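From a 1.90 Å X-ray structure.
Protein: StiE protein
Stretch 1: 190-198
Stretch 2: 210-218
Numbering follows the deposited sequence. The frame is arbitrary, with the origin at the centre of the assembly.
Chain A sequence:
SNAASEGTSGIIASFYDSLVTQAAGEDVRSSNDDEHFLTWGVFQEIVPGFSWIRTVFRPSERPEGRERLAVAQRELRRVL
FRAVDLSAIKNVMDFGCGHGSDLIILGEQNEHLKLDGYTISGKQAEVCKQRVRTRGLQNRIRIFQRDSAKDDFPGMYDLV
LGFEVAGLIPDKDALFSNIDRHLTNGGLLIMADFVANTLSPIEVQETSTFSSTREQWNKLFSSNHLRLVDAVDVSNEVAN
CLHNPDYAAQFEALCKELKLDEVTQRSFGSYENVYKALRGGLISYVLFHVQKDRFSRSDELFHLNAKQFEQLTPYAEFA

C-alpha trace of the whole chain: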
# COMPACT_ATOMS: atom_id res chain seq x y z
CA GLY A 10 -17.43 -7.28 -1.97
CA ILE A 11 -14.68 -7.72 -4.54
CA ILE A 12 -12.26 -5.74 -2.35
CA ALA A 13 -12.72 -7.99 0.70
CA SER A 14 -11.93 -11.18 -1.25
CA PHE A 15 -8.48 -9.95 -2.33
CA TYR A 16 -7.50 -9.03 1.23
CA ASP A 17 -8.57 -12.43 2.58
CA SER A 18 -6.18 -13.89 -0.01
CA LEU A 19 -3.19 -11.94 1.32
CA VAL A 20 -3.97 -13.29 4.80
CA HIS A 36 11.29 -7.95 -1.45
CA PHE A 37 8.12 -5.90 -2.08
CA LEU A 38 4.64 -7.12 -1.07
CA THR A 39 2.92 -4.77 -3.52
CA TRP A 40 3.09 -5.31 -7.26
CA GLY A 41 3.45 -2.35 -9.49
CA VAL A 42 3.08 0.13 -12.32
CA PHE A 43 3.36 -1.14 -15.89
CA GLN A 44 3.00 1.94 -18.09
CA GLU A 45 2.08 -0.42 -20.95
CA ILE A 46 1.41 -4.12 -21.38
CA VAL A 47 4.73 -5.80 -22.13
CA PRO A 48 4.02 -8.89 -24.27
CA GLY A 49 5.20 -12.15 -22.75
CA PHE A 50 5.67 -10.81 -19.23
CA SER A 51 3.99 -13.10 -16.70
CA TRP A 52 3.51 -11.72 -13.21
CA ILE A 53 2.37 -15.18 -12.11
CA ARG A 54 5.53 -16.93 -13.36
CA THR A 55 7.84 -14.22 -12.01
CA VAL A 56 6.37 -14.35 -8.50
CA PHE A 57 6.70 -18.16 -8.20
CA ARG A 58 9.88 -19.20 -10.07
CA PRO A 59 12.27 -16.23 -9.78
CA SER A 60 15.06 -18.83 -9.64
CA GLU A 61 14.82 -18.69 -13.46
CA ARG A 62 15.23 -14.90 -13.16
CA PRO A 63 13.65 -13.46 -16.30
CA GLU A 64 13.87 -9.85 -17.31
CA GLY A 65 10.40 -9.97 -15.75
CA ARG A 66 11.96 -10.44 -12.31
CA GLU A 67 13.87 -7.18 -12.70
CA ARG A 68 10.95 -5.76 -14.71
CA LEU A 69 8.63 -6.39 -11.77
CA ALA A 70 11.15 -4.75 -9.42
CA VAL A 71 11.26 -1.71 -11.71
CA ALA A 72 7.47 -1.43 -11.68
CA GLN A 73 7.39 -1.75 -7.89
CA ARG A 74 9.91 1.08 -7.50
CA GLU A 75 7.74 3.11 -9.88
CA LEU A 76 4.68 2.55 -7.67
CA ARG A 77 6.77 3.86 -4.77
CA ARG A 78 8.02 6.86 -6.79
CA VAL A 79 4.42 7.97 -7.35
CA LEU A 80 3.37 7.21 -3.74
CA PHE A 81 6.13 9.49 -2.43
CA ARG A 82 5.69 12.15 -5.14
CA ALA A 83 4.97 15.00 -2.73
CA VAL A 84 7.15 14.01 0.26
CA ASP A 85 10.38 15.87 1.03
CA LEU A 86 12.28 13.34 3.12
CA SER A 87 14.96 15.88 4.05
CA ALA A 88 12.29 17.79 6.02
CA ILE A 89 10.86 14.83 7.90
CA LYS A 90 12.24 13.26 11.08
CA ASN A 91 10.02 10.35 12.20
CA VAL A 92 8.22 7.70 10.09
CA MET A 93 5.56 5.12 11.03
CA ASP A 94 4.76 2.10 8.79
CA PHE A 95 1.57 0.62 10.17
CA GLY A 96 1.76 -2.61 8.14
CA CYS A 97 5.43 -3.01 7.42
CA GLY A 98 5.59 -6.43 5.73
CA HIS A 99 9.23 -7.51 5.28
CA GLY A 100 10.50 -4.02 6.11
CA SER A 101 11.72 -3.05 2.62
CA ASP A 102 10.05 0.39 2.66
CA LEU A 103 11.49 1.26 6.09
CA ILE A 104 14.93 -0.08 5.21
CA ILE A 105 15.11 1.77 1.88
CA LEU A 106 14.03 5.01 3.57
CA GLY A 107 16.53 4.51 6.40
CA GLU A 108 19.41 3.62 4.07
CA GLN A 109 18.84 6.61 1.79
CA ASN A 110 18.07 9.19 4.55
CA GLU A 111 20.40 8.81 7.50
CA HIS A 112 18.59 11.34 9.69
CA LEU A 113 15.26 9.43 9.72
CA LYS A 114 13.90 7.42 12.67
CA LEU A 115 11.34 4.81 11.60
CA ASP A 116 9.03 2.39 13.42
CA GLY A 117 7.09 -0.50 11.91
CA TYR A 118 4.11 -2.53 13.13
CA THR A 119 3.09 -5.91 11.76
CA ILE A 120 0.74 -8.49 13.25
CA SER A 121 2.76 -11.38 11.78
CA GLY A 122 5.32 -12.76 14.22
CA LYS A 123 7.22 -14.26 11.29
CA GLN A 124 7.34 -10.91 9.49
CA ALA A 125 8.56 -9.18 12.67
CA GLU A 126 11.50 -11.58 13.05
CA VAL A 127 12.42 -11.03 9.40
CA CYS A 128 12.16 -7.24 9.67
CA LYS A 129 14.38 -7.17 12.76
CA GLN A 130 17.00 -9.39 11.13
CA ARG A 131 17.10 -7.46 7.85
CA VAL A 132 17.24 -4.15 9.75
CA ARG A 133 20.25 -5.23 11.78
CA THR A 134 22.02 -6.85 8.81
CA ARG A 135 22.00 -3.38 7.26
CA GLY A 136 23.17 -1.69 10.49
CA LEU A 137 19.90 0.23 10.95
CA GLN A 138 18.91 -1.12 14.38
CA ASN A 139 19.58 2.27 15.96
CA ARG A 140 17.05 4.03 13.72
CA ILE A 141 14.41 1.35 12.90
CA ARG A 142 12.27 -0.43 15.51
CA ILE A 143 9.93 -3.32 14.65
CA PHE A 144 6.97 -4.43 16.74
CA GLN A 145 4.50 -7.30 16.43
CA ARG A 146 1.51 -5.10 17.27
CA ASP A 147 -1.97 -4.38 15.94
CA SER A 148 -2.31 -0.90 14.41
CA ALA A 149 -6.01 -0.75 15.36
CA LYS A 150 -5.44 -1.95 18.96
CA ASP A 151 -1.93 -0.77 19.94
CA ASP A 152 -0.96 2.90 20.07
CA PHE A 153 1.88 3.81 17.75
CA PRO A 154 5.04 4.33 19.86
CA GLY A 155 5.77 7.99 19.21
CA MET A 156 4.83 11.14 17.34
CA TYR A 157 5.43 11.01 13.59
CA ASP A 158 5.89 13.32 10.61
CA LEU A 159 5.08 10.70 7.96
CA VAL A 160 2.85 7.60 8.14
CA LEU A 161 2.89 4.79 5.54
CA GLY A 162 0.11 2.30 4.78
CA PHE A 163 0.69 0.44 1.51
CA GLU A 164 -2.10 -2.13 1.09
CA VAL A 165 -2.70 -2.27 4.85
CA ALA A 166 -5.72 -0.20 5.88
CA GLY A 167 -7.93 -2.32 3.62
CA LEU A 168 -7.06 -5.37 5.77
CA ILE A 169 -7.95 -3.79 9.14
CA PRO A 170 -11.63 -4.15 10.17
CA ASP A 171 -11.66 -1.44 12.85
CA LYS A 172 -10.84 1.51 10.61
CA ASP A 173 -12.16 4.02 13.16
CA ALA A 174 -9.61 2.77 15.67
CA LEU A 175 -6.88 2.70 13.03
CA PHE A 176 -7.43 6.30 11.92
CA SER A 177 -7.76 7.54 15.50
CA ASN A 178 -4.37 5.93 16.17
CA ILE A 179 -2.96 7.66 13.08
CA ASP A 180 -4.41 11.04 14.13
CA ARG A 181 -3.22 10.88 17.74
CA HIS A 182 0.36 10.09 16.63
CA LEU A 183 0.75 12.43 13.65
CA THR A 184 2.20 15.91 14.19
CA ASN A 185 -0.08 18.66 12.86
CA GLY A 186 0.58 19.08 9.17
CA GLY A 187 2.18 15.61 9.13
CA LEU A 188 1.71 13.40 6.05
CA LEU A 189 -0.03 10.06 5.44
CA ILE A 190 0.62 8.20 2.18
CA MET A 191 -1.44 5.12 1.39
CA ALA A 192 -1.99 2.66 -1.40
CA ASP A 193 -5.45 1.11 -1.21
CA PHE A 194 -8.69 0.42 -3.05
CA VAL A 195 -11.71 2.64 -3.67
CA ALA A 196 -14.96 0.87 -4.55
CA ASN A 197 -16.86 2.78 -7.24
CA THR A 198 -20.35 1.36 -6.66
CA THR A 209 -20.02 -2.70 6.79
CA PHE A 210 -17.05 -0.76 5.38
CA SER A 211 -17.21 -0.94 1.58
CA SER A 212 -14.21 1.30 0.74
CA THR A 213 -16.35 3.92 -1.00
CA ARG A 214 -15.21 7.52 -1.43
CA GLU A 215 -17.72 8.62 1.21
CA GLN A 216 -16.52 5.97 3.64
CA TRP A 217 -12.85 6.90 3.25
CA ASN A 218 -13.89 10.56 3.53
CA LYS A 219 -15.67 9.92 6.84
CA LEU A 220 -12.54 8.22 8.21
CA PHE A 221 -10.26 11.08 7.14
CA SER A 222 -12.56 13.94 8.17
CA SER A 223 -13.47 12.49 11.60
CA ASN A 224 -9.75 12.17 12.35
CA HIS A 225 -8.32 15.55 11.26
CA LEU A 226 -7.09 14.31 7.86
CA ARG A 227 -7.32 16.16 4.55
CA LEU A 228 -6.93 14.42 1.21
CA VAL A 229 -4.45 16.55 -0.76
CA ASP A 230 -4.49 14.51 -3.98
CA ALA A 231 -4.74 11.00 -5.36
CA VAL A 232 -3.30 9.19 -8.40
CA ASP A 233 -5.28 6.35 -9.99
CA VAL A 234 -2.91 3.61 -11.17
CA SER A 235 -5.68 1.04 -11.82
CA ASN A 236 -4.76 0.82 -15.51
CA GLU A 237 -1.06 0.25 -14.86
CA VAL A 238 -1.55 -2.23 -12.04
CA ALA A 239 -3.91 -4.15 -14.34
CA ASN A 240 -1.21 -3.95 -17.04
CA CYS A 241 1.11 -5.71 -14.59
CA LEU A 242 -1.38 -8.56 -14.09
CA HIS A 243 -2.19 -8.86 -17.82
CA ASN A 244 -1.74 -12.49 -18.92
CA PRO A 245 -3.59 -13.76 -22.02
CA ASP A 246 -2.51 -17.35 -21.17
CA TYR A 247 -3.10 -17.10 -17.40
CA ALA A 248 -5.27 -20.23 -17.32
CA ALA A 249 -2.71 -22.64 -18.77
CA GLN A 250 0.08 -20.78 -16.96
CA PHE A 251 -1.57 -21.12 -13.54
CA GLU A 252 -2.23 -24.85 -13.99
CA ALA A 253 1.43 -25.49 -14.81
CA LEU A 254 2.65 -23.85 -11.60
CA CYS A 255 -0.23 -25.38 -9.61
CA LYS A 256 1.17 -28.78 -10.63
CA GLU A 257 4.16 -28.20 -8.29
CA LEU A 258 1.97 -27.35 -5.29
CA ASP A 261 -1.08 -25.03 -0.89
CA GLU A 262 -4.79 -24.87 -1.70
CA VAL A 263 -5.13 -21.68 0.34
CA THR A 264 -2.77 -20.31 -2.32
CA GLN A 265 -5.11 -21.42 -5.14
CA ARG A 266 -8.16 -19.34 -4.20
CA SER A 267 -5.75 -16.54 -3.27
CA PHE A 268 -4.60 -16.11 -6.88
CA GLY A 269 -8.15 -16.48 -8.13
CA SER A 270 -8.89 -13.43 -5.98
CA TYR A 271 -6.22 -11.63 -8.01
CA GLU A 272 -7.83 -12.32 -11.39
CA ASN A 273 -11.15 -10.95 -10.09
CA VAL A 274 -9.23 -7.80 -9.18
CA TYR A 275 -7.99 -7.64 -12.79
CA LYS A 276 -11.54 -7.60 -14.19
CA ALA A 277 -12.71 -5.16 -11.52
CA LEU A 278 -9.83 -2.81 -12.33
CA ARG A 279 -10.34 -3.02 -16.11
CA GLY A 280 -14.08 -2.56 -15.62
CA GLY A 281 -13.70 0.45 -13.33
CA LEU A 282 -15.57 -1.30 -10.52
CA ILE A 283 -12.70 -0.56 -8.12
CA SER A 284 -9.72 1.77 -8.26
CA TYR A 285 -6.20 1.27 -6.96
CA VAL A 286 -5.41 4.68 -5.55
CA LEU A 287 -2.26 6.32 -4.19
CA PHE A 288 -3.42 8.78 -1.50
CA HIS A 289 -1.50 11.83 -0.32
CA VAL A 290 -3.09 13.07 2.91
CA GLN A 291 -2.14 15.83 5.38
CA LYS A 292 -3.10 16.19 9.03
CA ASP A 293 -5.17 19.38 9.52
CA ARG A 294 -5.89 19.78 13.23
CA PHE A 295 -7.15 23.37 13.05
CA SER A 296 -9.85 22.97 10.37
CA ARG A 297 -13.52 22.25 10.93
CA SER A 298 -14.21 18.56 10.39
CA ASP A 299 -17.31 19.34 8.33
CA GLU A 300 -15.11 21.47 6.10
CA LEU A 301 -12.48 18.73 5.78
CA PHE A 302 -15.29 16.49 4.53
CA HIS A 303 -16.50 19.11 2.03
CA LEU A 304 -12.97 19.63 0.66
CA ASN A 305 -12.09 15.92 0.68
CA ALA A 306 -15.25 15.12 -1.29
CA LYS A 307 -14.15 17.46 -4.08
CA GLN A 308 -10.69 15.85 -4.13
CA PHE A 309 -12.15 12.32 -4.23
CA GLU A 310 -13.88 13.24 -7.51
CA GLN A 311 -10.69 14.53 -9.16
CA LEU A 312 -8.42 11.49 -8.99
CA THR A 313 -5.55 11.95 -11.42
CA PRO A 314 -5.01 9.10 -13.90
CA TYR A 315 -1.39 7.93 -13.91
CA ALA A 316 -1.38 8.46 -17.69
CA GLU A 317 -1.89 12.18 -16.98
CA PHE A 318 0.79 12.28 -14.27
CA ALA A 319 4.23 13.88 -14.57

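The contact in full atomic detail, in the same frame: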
# COMPACT_ATOMS: atom_id res chain seq x y z
N ILE A 190 0.71 8.68 3.56
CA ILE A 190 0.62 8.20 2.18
C ILE A 190 0.14 6.75 2.23
O ILE A 190 0.59 5.96 3.06
CB ILE A 190 1.93 8.37 1.39
CG1 ILE A 190 3.11 7.71 2.06
CG2 ILE A 190 2.25 9.91 1.14
CD1 ILE A 190 4.41 7.87 1.22
N MET A 191 -0.83 6.44 1.37
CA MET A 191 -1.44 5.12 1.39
C MET A 191 -1.64 4.65 -0.03
O MET A 191 -1.88 5.45 -0.93
CB MET A 191 -2.78 5.12 2.11
CG MET A 191 -2.69 5.16 3.60
SD MET A 191 -4.35 5.30 4.27
CE MET A 191 -5.30 4.38 3.07
N ALA A 192 -1.50 3.34 -0.22
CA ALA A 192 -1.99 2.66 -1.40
C ALA A 192 -3.13 1.76 -0.95
O ALA A 192 -2.96 0.97 -0.01
CB ALA A 192 -0.88 1.85 -2.07
N ASP A 193 -4.29 1.92 -1.58
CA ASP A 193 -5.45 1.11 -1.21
C ASP A 193 -6.52 1.24 -2.29
O ASP A 193 -6.33 1.93 -3.30
CB ASP A 193 -5.99 1.49 0.17
CG ASP A 193 -6.36 0.27 0.99
OD1 ASP A 193 -7.09 -0.59 0.48
OD2 ASP A 193 -5.88 0.14 2.14
N PHE A 194 -7.62 0.54 -2.07
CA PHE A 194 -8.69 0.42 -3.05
C PHE A 194 -9.86 1.33 -2.71
O PHE A 194 -10.22 1.49 -1.54
CB PHE A 194 -9.19 -1.01 -3.13
CG PHE A 194 -8.19 -1.96 -3.68
CD1 PHE A 194 -8.06 -2.13 -5.05
CD2 PHE A 194 -7.36 -2.67 -2.83
CE1 PHE A 194 -7.12 -3.00 -5.56
CE2 PHE A 194 -6.42 -3.55 -3.33
CZ PHE A 194 -6.30 -3.72 -4.70
N VAL A 195 -10.46 1.90 -3.75
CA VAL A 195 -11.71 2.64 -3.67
C VAL A 195 -12.74 1.85 -4.47
O VAL A 195 -12.52 1.54 -5.65
CB VAL A 195 -11.56 4.07 -4.22
CG1 VAL A 195 -12.92 4.75 -4.31
CG2 VAL A 195 -10.59 4.89 -3.35
N ALA A 196 -13.86 1.50 -3.83
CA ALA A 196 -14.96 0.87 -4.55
C ALA A 196 -15.84 1.94 -5.20
O ALA A 196 -16.25 2.89 -4.53
CB ALA A 196 -15.81 0.02 -3.60
N ASN A 197 -16.15 1.77 -6.48
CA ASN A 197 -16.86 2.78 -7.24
C ASN A 197 -18.34 2.48 -7.42
O ASN A 197 -18.98 3.06 -8.31
CB ASN A 197 -16.19 2.96 -8.61
CG ASN A 197 -14.74 3.36 -8.50
OD1 ASN A 197 -14.38 4.23 -7.70
ND2 ASN A 197 -13.89 2.71 -9.29
N THR A 198 -18.91 1.59 -6.62
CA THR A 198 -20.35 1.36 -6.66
C THR A 198 -20.97 1.34 -5.26
O THR A 198 -22.13 0.97 -5.09
CB THR A 198 -20.70 0.03 -7.35
OG1 THR A 198 -19.88 -1.01 -6.81
CG2 THR A 198 -20.47 0.14 -8.85
N PHE A 210 -17.91 -1.62 6.19
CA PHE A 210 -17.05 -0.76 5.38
C PHE A 210 -16.89 -1.34 3.98
O PHE A 210 -16.49 -2.50 3.81
CB PHE A 210 -15.67 -0.58 6.03
CG PHE A 210 -14.80 0.43 5.33
CD1 PHE A 210 -14.96 1.78 5.55
CD2 PHE A 210 -13.81 0.02 4.44
CE1 PHE A 210 -14.15 2.71 4.90
CE2 PHE A 210 -13.00 0.95 3.79
CZ PHE A 210 -13.18 2.30 4.02
N SER A 211 -17.22 -0.53 2.98
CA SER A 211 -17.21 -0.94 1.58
C SER A 211 -16.17 -0.20 0.75
O SER A 211 -16.16 -0.33 -0.47
CB SER A 211 -18.60 -0.73 0.97
OG SER A 211 -19.61 -1.33 1.77
N SER A 212 -15.31 0.60 1.40
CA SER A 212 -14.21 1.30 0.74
C SER A 212 -14.69 2.33 -0.27
O SER A 212 -13.98 2.65 -1.22
CB SER A 212 -13.25 0.31 0.06
OG SER A 212 -12.82 -0.71 0.94
N THR A 213 -15.89 2.88 -0.09
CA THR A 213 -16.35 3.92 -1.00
C THR A 213 -15.61 5.24 -0.72
O THR A 213 -14.95 5.42 0.30
CB THR A 213 -17.87 4.13 -0.89
OG1 THR A 213 -18.19 4.54 0.45
CG2 THR A 213 -18.64 2.84 -1.21
N ARG A 214 -15.73 6.17 -1.67
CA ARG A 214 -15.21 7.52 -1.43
C ARG A 214 -15.77 8.10 -0.14
O ARG A 214 -15.03 8.61 0.71
CB ARG A 214 -15.55 8.42 -2.61
CG ARG A 214 -14.76 8.18 -3.87
CD ARG A 214 -15.49 8.80 -5.07
NE ARG A 214 -14.58 8.94 -6.20
CZ ARG A 214 -14.32 7.97 -7.07
NH1 ARG A 214 -14.92 6.79 -6.95
NH2 ARG A 214 -13.47 8.19 -8.07
N GLU A 215 -17.09 8.02 0.04
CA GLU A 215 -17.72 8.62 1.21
C GLU A 215 -17.24 7.97 2.49
O GLU A 215 -17.07 8.64 3.51
CB GLU A 215 -19.24 8.51 1.10
CG GLU A 215 -19.98 9.00 2.32
CD GLU A 215 -21.43 9.32 2.03
OE1 GLU A 215 -21.89 10.43 2.39
OE2 GLU A 215 -22.10 8.46 1.41
N GLN A 216 -16.97 6.66 2.45
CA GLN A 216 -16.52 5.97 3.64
C GLN A 216 -15.10 6.35 4.00
O GLN A 216 -14.81 6.65 5.16
CB GLN A 216 -16.67 4.47 3.45
CG GLN A 216 -18.09 4.01 3.62
CD GLN A 216 -18.24 2.54 3.31
OE1 GLN A 216 -17.71 2.05 2.32
NE2 GLN A 216 -18.96 1.82 4.17
N TRP A 217 -14.19 6.37 3.01
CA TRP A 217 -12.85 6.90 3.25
C TRP A 217 -12.91 8.34 3.76
O TRP A 217 -12.18 8.71 4.68
CB TRP A 217 -12.00 6.87 1.97
CG TRP A 217 -11.47 5.51 1.56
CD1 TRP A 217 -11.76 4.84 0.40
CD2 TRP A 217 -10.55 4.67 2.27
NE1 TRP A 217 -11.09 3.64 0.35
CE2 TRP A 217 -10.34 3.51 1.49
CE3 TRP A 217 -9.89 4.79 3.50
CZ2 TRP A 217 -9.50 2.47 1.90
CZ3 TRP A 217 -9.05 3.75 3.91
CH2 TRP A 217 -8.86 2.61 3.11
N ASN A 218 -13.74 9.17 3.12
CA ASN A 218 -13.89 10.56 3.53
C ASN A 218 -14.30 10.67 5.00
O ASN A 218 -13.74 11.48 5.75
CB ASN A 218 -14.91 11.27 2.63
CG ASN A 218 -14.87 12.78 2.79
OD1 ASN A 218 -14.14 13.27 3.64
ND2 ASN A 218 -15.65 13.51 1.99
O HOH W 1 -10.02 -0.91 0.75
O HOH W 2 -16.65 5.55 -4.49

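A strand and the start of a helix often meet through the loop that leads into the helix, where main-chain groups are still free to bond and the first side chains of the helix can reach back across the strand. StiE protein offers a compact example. Strand 190-196 and helix 214-218 run at 127° to one another, their axes 8.4 Å apart at the closest, and the two stretches bury 431 Å² between them. Three direct hydrogen bonds cross the contact, each of a different kind.

Followed along the second stretch, Phe 210 makes no contact, and the approach begins at Ser 211, whose carbonyl oxygen O lies 3.2 Å from Ala 196 CB. The methyl of Ala 196 points toward the loop and occupies little room, which suits so close an approach of the two backbones.

Ser 212 provides the main-chain link. Ala 196 N donates to Ser 212 O at 2.9 Å, and the same oxygen receives a CA-H...O contact from Val 195 CA at 3.3 Å, so one carbonyl serves two successive strand residues. The residue adopts positive phi (65°), and its CA-to-CB bond points toward the strand, with chi1 in the m rotamer. There Ser 212 OG lies 2.8 Å from the oxygen of water 1, which donates to Asp 193 OD1 at 3.0 Å and more weakly to Phe 194 O at 3.3 Å. A small hydroxyl thus reaches a buried polar group through water.

Thr 213 turns its CA-to-CB bond away from the strand overall, though its CA still lies 3.7 Å from Ala 196 O, and its hydroxyl serves the helix. As N-cap, its OG1 accepts from Gln 216 N at 3.2 Å, occupying an amide that has no preceding helical carbonyl to bond. Gln 216 reciprocates: its OE1 accepts from Thr 213 N at 3.1 Å and from Ser 211 N at 2.7 Å, bracing the loop without touching the strand.

The CA-to-CB bond of Arg 214 points sideways relative to the strand, but its long side chain, with chi2 and chi3 both t, brings the guanidinium back to the first stretch. Its NH1 donates to Asn 197 OD1 at 2.7 Å, with the acceptor at the edge of the group, near its plane, where N-H bonds point. Water 2 reinforces this corner, its oxygen donating to Ala 196 O at 2.7 Å and accepting from Arg 214 N at 3.0 Å.

Glu 215 is out of reach, whereas Trp 217, one helical turn beyond Thr 213, has more of its surface covered by the first stretch than any other residue of the second has. Its CA-to-CB bond points toward the strand and its indole is buried there; Trp 217 NE1 donates to Phe 194 O at 3.0 Å, satisfying the ring's polar atom at its edge. Two ring carbons meet apolar groups: Trp 217 CZ3 lies 3.9 Å from Met 191 CE, and Trp 217 CD1 lies 3.9 Å from Val 195 CG2, while Trp 217 CZ2 lies 3.9 Å from Asp 193 CG. Tryptophan suits this site because it combines a broad apolar surface with one donor. Asn 218, directed elsewhere, ends the stretch without joining the contact.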